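Local coordinates for protein putative cytochrome P450 YjiB (Bacillus subtilis subsp. subtilis, PDB 4RM4) that probably acts as a heme-dependent monooxygenase of the cytochrome P450 family, inserting oxygen derived from molecular oxygen into organic substrates, at residues F129-V132 / H133-Y137; L256-P259 / G260-E263; R266-P269 / E270-P273. All blocks are in the same frame, centred on the assembly; numbering follows the deposited sequence.

Contact 1 of 3, residues F129-V132 / H133-Y137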
# COMPACT_ATOMS: atom_id res chain seq x y z
N PHE A 129 -7.51 7.36 -22.30
CA PHE A 129 -7.02 8.08 -21.13
C PHE A 129 -6.05 7.22 -20.34
O PHE A 129 -6.02 6.00 -20.49
CB PHE A 129 -8.18 8.53 -20.24
CG PHE A 129 -9.05 7.41 -19.74
CD1 PHE A 129 -10.19 7.03 -20.43
CD2 PHE A 129 -8.72 6.73 -18.58
CE1 PHE A 129 -10.99 5.99 -19.97
CE2 PHE A 129 -9.51 5.70 -18.11
CZ PHE A 129 -10.64 5.33 -18.81
N ASP A 130 -5.26 7.89 -19.51
CA ASP A 130 -4.31 7.23 -18.63
C ASP A 130 -5.00 6.96 -17.30
O ASP A 130 -5.37 7.89 -16.58
CB ASP A 130 -3.08 8.13 -18.44
CG ASP A 130 -2.06 7.57 -17.45
OD1 ASP A 130 -1.14 8.33 -17.08
OD2 ASP A 130 -2.16 6.38 -17.04
N LEU A 131 -5.21 5.68 -16.98
CA LEU A 131 -5.88 5.30 -15.75
C LEU A 131 -5.10 5.78 -14.52
O LEU A 131 -5.69 6.12 -13.49
CB LEU A 131 -6.06 3.79 -15.72
CG LEU A 131 -7.27 3.23 -14.98
CD1 LEU A 131 -8.52 4.03 -15.33
CD2 LEU A 131 -7.43 1.77 -15.39
N VAL A 132 -3.78 5.82 -14.62
CA VAL A 132 -2.96 6.25 -13.49
C VAL A 132 -3.11 7.76 -13.28
O VAL A 132 -3.65 8.20 -12.27
CB VAL A 132 -1.47 5.86 -13.64
CG1 VAL A 132 -0.67 6.28 -12.42
CG2 VAL A 132 -1.35 4.36 -13.83
N HIS A 133 -2.66 8.56 -14.25
CA HIS A 133 -2.66 10.01 -14.07
C HIS A 133 -4.05 10.56 -13.76
O HIS A 133 -4.21 11.44 -12.91
CB HIS A 133 -2.07 10.74 -15.29
CG HIS A 133 -2.05 12.23 -15.12
ND1 HIS A 133 -0.97 12.92 -14.61
CD2 HIS A 133 -3.00 13.17 -15.37
CE1 HIS A 133 -1.25 14.21 -14.55
NE2 HIS A 133 -2.48 14.39 -15.01
N ASP A 134 -5.06 10.05 -14.46
CA ASP A 134 -6.40 10.61 -14.38
C ASP A 134 -7.24 10.09 -13.22
O ASP A 134 -8.25 10.70 -12.88
CB ASP A 134 -7.17 10.31 -15.67
CG ASP A 134 -6.56 10.98 -16.88
OD1 ASP A 134 -5.85 11.99 -16.72
OD2 ASP A 134 -6.80 10.50 -18.01
N PHE A 135 -6.86 8.95 -12.65
CA PHE A 135 -7.77 8.27 -11.73
C PHE A 135 -7.06 7.70 -10.51
O PHE A 135 -7.24 8.20 -9.41
CB PHE A 135 -8.58 7.20 -12.46
CG PHE A 135 -9.70 6.60 -11.64
CD1 PHE A 135 -10.72 7.39 -11.12
CD2 PHE A 135 -9.74 5.23 -11.41
CE1 PHE A 135 -11.74 6.84 -10.38
CE2 PHE A 135 -10.76 4.66 -10.67
CZ PHE A 135 -11.77 5.46 -10.15
N SER A 136 -6.26 6.65 -10.69
CA SER A 136 -5.70 5.96 -9.52
C SER A 136 -4.64 6.75 -8.76
O SER A 136 -4.52 6.57 -7.55
CB SER A 136 -5.17 4.57 -9.91
OG SER A 136 -4.06 4.68 -10.77
N TYR A 137 -3.89 7.62 -9.44
CA TYR A 137 -2.90 8.47 -8.76
C TYR A 137 -3.52 9.55 -7.85
O TYR A 137 -3.18 9.66 -6.66
CB TYR A 137 -1.90 9.08 -9.77
CG TYR A 137 -1.25 10.39 -9.36
CD1 TYR A 137 -0.43 10.47 -8.24
CD2 TYR A 137 -1.45 11.55 -10.11
CE1 TYR A 137 0.17 11.67 -7.87
CE2 TYR A 137 -0.85 12.76 -9.74
CZ TYR A 137 -0.04 12.81 -8.62
OH TYR A 137 0.55 14.01 -8.27
O HOH W 1 -4.74 10.71 -20.29
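Two backbone N-H groups converge on Leu-131 O: Ser-136 N comes in straight at 2.9 Å, nearly in line with the carbonyl, whereas Phe-135 N makes a weak, strongly bent bond. This five-residue closure, repeated one step on where Tyr-137 N meets Val-132 O at 2.9 Å, marks a wide, pi-type turn in the short helix that follows strand 128-130 and leads into what corresponds to helix E of the P450 fold. The helix is capped by Asp-130. Its CG stands anti to the backbone N (chi1 176°), which turns the carboxylate toward the first amides of the helix: OD2 takes Val-132 N at 3.0 Å, approached from above the carboxylate plane, and OD1 receives a weak bond from His-133 N. OD2 also accepts from Phe-392 N, so the cap is tied to the neighbouring strand 389-395. A regular helical bond of 3.0 Å joins Asp-134 N to Asp-130 O. The Asp-134 carboxylate swings back beside that carbonyl, and its OD2 comes within 3.3 Å of Phe-129 CB. Side chains on several sides join the turn to its surroundings. Phe-135 inserts its ring between helices 102-123 and 352-369, while Leu-131 CD1 approaches the base of that ring at Phe-135 CB. Ser-136 OG is placed between its own backbone N and carbonyl carbon; it lies close to Val-132 CA and hydrogen-bonds to Ser-249 OG of the long helix 226-257. Tyr-137 leads the other way, its hydroxyl bound to Asp-163 OD1. Asp-134 OD2 takes a weak bond from Asp-130 N, and a water spans both atoms, accepting from Asp-130 N at 3.0 Å and donating to Asp-134 OD2 at 3.1 Å.

Contact 2 of 3, residues L256-P259 / G260-E263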
# COMPACT_ATOMS: atom_id res chain seq x y z
N LEU A 256 -8.65 -6.61 -16.75
CA LEU A 256 -8.65 -6.51 -18.21
C LEU A 256 -7.95 -7.67 -18.87
O LEU A 256 -8.32 -8.08 -19.97
CB LEU A 256 -7.98 -5.21 -18.67
CG LEU A 256 -8.62 -3.88 -18.28
CD1 LEU A 256 -7.84 -2.72 -18.93
CD2 LEU A 256 -10.09 -3.87 -18.70
N GLU A 257 -6.91 -8.20 -18.23
CA GLU A 257 -6.14 -9.27 -18.87
C GLU A 257 -6.82 -10.62 -18.76
O GLU A 257 -6.40 -11.58 -19.41
CB GLU A 257 -4.71 -9.34 -18.32
CG GLU A 257 -4.59 -10.00 -16.99
CD GLU A 257 -3.15 -10.38 -16.65
OE1 GLU A 257 -2.93 -10.90 -15.55
OE2 GLU A 257 -2.25 -10.17 -17.50
N THR A 258 -7.85 -10.72 -17.92
CA THR A 258 -8.54 -11.99 -17.67
C THR A 258 -9.88 -12.07 -18.39
O THR A 258 -10.83 -11.39 -18.01
CB THR A 258 -8.77 -12.19 -16.16
OG1 THR A 258 -7.57 -11.86 -15.46
CG2 THR A 258 -9.13 -13.62 -15.87
N PRO A 259 -9.98 -12.94 -19.41
CA PRO A 259 -11.18 -12.92 -20.27
C PRO A 259 -12.51 -13.02 -19.51
O PRO A 259 -12.68 -13.88 -18.63
CB PRO A 259 -10.97 -14.13 -21.19
CG PRO A 259 -9.47 -14.27 -21.26
CD PRO A 259 -8.99 -13.92 -19.87
N GLY A 260 -13.43 -12.13 -19.85
CA GLY A 260 -14.78 -12.15 -19.32
C GLY A 260 -15.00 -11.46 -17.98
O GLY A 260 -16.14 -11.17 -17.61
N VAL A 261 -13.92 -11.21 -17.24
CA VAL A 261 -14.05 -10.71 -15.87
C VAL A 261 -14.59 -9.28 -15.81
O VAL A 261 -15.39 -8.96 -14.93
CB VAL A 261 -12.70 -10.81 -15.10
CG1 VAL A 261 -12.84 -10.21 -13.69
CG2 VAL A 261 -12.22 -12.26 -15.03
N TYR A 262 -14.18 -8.43 -16.74
CA TYR A 262 -14.67 -7.04 -16.76
C TYR A 262 -16.19 -7.03 -16.88
O TYR A 262 -16.89 -6.33 -16.15
CB TYR A 262 -14.05 -6.26 -17.92
CG TYR A 262 -14.30 -4.75 -17.90
CD1 TYR A 262 -13.35 -3.88 -17.38
CD2 TYR A 262 -15.47 -4.21 -18.42
CE1 TYR A 262 -13.58 -2.49 -17.36
CE2 TYR A 262 -15.70 -2.83 -18.40
CZ TYR A 262 -14.75 -1.98 -17.86
OH TYR A 262 -14.98 -0.62 -17.86
N GLU A 263 -16.70 -7.83 -17.81
CA GLU A 263 -18.13 -7.90 -18.08
C GLU A 263 -18.89 -8.52 -16.91
O GLU A 263 -19.99 -8.09 -16.58
CB GLU A 263 -18.35 -8.72 -19.36
CG GLU A 263 -17.66 -8.16 -20.61
CD GLU A 263 -16.15 -7.97 -20.47
OE1 GLU A 263 -15.44 -8.87 -19.94
OE2 GLU A 263 -15.66 -6.91 -20.91
O HOH W 2 -12.01 -8.77 -18.62
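Tyr-262 has its ring anti to the backbone N (chi1 -170°), while Leu-256 carries CG beside its own backbone N (chi1 -64°); with these rotations the two side chains run alongside each other in the same direction, and the CD2 methyl of Leu-256 reaches Tyr-262 CD1 at 3.5 Å. The pair spans the tight bend between helices 226-257 and 261-267, which correspond to the long central helix of the P450 fold and the helix J that follows it. The bend itself is a type II beta turn from Thr-258 to Val-261, with Pro-259 and Gly-260 at its corners; the positive phi of Gly-260 suits the third position of such a turn. Val-261 N closes it on Thr-258 O at 3.2 Å in a nearly straight bond (164°). On the flank of the turn, Thr-258 CG2 and Val-261 CG2 press together at 3.5 Å, tighter than usual van der Waals contact, as the two branched side chains cross at a slant. Thr-258 OG1 bonds back to Ser-254 O, and Tyr-262 OH to Phe-370 O. A water donates to Thr-258 O at 2.9 Å and accepts from Tyr-262 N at 2.9 Å. Thr-258 O is thereby held by an amide and a water, which gives the first two N-H groups of the new helix, those of Val-261 and Tyr-262, a partner: the first directly, the second through the water.

Contact 3 of 3, residues R266-P269 / E270-P273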
# COMPACT_ATOMS: atom_id res chain seq x y z
N ARG A 266 -19.10 -5.96 -14.20
CA ARG A 266 -20.08 -4.95 -14.55
C ARG A 266 -21.51 -5.45 -14.31
O ARG A 266 -22.36 -4.71 -13.82
CB ARG A 266 -19.90 -4.49 -16.00
CG ARG A 266 -20.71 -3.27 -16.36
CD ARG A 266 -20.08 -2.49 -17.51
NE ARG A 266 -20.53 -1.10 -17.50
CZ ARG A 266 -21.55 -0.63 -18.20
NH1 ARG A 266 -22.26 -1.45 -18.97
NH2 ARG A 266 -21.88 0.65 -18.13
N SER A 267 -21.76 -6.72 -14.65
CA SER A 267 -23.08 -7.32 -14.43
C SER A 267 -23.35 -7.68 -12.97
O SER A 267 -24.49 -7.65 -12.51
CB SER A 267 -23.24 -8.58 -15.29
OG SER A 267 -23.29 -8.26 -16.67
N HIS A 268 -22.28 -8.00 -12.25
CA HIS A 268 -22.38 -8.54 -10.91
C HIS A 268 -21.43 -7.83 -9.97
O HIS A 268 -20.47 -8.42 -9.49
CB HIS A 268 -22.06 -10.04 -10.91
CG HIS A 268 -23.18 -10.90 -11.41
ND1 HIS A 268 -23.30 -11.29 -12.72
CD2 HIS A 268 -24.24 -11.44 -10.76
CE1 HIS A 268 -24.38 -12.04 -12.86
NE2 HIS A 268 -24.97 -12.15 -11.68
N PRO A 269 -21.70 -6.54 -9.70
CA PRO A 269 -20.80 -5.76 -8.85
C PRO A 269 -20.65 -6.32 -7.43
O PRO A 269 -19.73 -5.91 -6.73
CB PRO A 269 -21.44 -4.37 -8.84
CG PRO A 269 -22.86 -4.59 -9.22
CD PRO A 269 -22.86 -5.76 -10.16
N GLU A 270 -21.52 -7.24 -7.02
CA GLU A 270 -21.41 -7.84 -5.70
C GLU A 270 -20.19 -8.76 -5.57
O GLU A 270 -19.80 -9.14 -4.47
CB GLU A 270 -22.69 -8.60 -5.30
CG GLU A 270 -22.97 -9.87 -6.10
CD GLU A 270 -23.64 -9.58 -7.43
OE1 GLU A 270 -23.87 -8.40 -7.73
OE2 GLU A 270 -23.96 -10.55 -8.17
N LEU A 271 -19.59 -9.13 -6.70
CA LEU A 271 -18.40 -9.97 -6.65
C LEU A 271 -17.13 -9.16 -6.36
O LEU A 271 -16.06 -9.74 -6.18
CB LEU A 271 -18.24 -10.74 -7.95
CG LEU A 271 -19.38 -11.73 -8.23
CD1 LEU A 271 -19.31 -12.23 -9.65
CD2 LEU A 271 -19.33 -12.89 -7.26
N MET A 272 -17.25 -7.84 -6.30
CA MET A 272 -16.06 -6.99 -6.19
C MET A 272 -15.19 -7.19 -4.93
O MET A 272 -13.96 -7.26 -5.04
CB MET A 272 -16.42 -5.52 -6.41
CG MET A 272 -15.21 -4.60 -6.43
SD MET A 272 -14.15 -4.91 -7.86
CE MET A 272 -15.17 -4.27 -9.18
N PRO A 273 -15.79 -7.28 -3.72
CA PRO A 273 -14.90 -7.46 -2.57
C PRO A 273 -13.95 -8.65 -2.76
O PRO A 273 -12.76 -8.56 -2.45
CB PRO A 273 -15.87 -7.74 -1.41
CG PRO A 273 -17.12 -7.03 -1.80
CD PRO A 273 -17.21 -7.17 -3.32
O HOH W 3 -26.03 -8.21 -10.05
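His-268 leaves helical geometry at the end of helix 261-267 (phi -133°), and one turn of 3-10 helix then carries the chain into helix 272-282, so that Leu-271 N binds His-268 O at 3.0 Å and Met-272 N binds Pro-269 O at 3.2 Å. Both donors stand above the plane of their carbonyl, Met-272 N further than Leu-271 N, whose N-H nevertheless points almost straight at its oxygen. This is the short connection between the helices that match J and K of the P450 fold. Glu-270 folds back over the turn. With CG lodged between its backbone N and carbonyl carbon and the chain bent again at chi2 (-82°), its carboxylate is carried over the preceding His-268 to Pro-269 peptide, where OE1 hovers above the carbonyl carbon, 3.4 Å from His-268 C, and lies 3.7 Å from Pro-269 CD. The same oxygen accepts a hydrogen from a water at 3.2 Å, and that water also donates to Ser-267 O at 3.0 Å, bridging the last turn of helix 261-267 to the 3-10 turn that follows. Elsewhere on the turn, Leu-271 CD1 rests on His-268 CB at 3.7 Å, and the leucine extends on to Glu-264 and Leu-265 of the helix just left. Met-272 CB lies close to Pro-269 O, and its side chain, CG anti to the backbone N and bent further on, packs onto Asn-360 and Leu-363 of helix 352-369; Pro-269 reaches Thr-364 of that same helix. Neither Pro-269 nor Pro-273 has an amide hydrogen to offer; the turn is closed by the amides of Leu-271 and Met-272. The exposed Glu-270 carboxylate is joined to the backbone by a water, and its charge is probably screened by solvent.

How the contacts relate
The three contacts follow one another along the chain, and contacts 2 and 3 share helix 261-267: residues 256-263 open it and residues 266-273 close it, with centres 12 Å apart. Contact 1 stands apart from both, its centre 19 Å from that of contact 2 and 22 Å from that of contact 3. It is nonetheless connected to them through common neighbours: helix 226-257, which flanks contact 1, runs directly into contact 2, and helix 352-369 packs against contacts 1 and 3. None belongs to the annotated heme site, although the Ser-136 side chain lies about 11 Å and that of Met-272 about 13 Å from the heme.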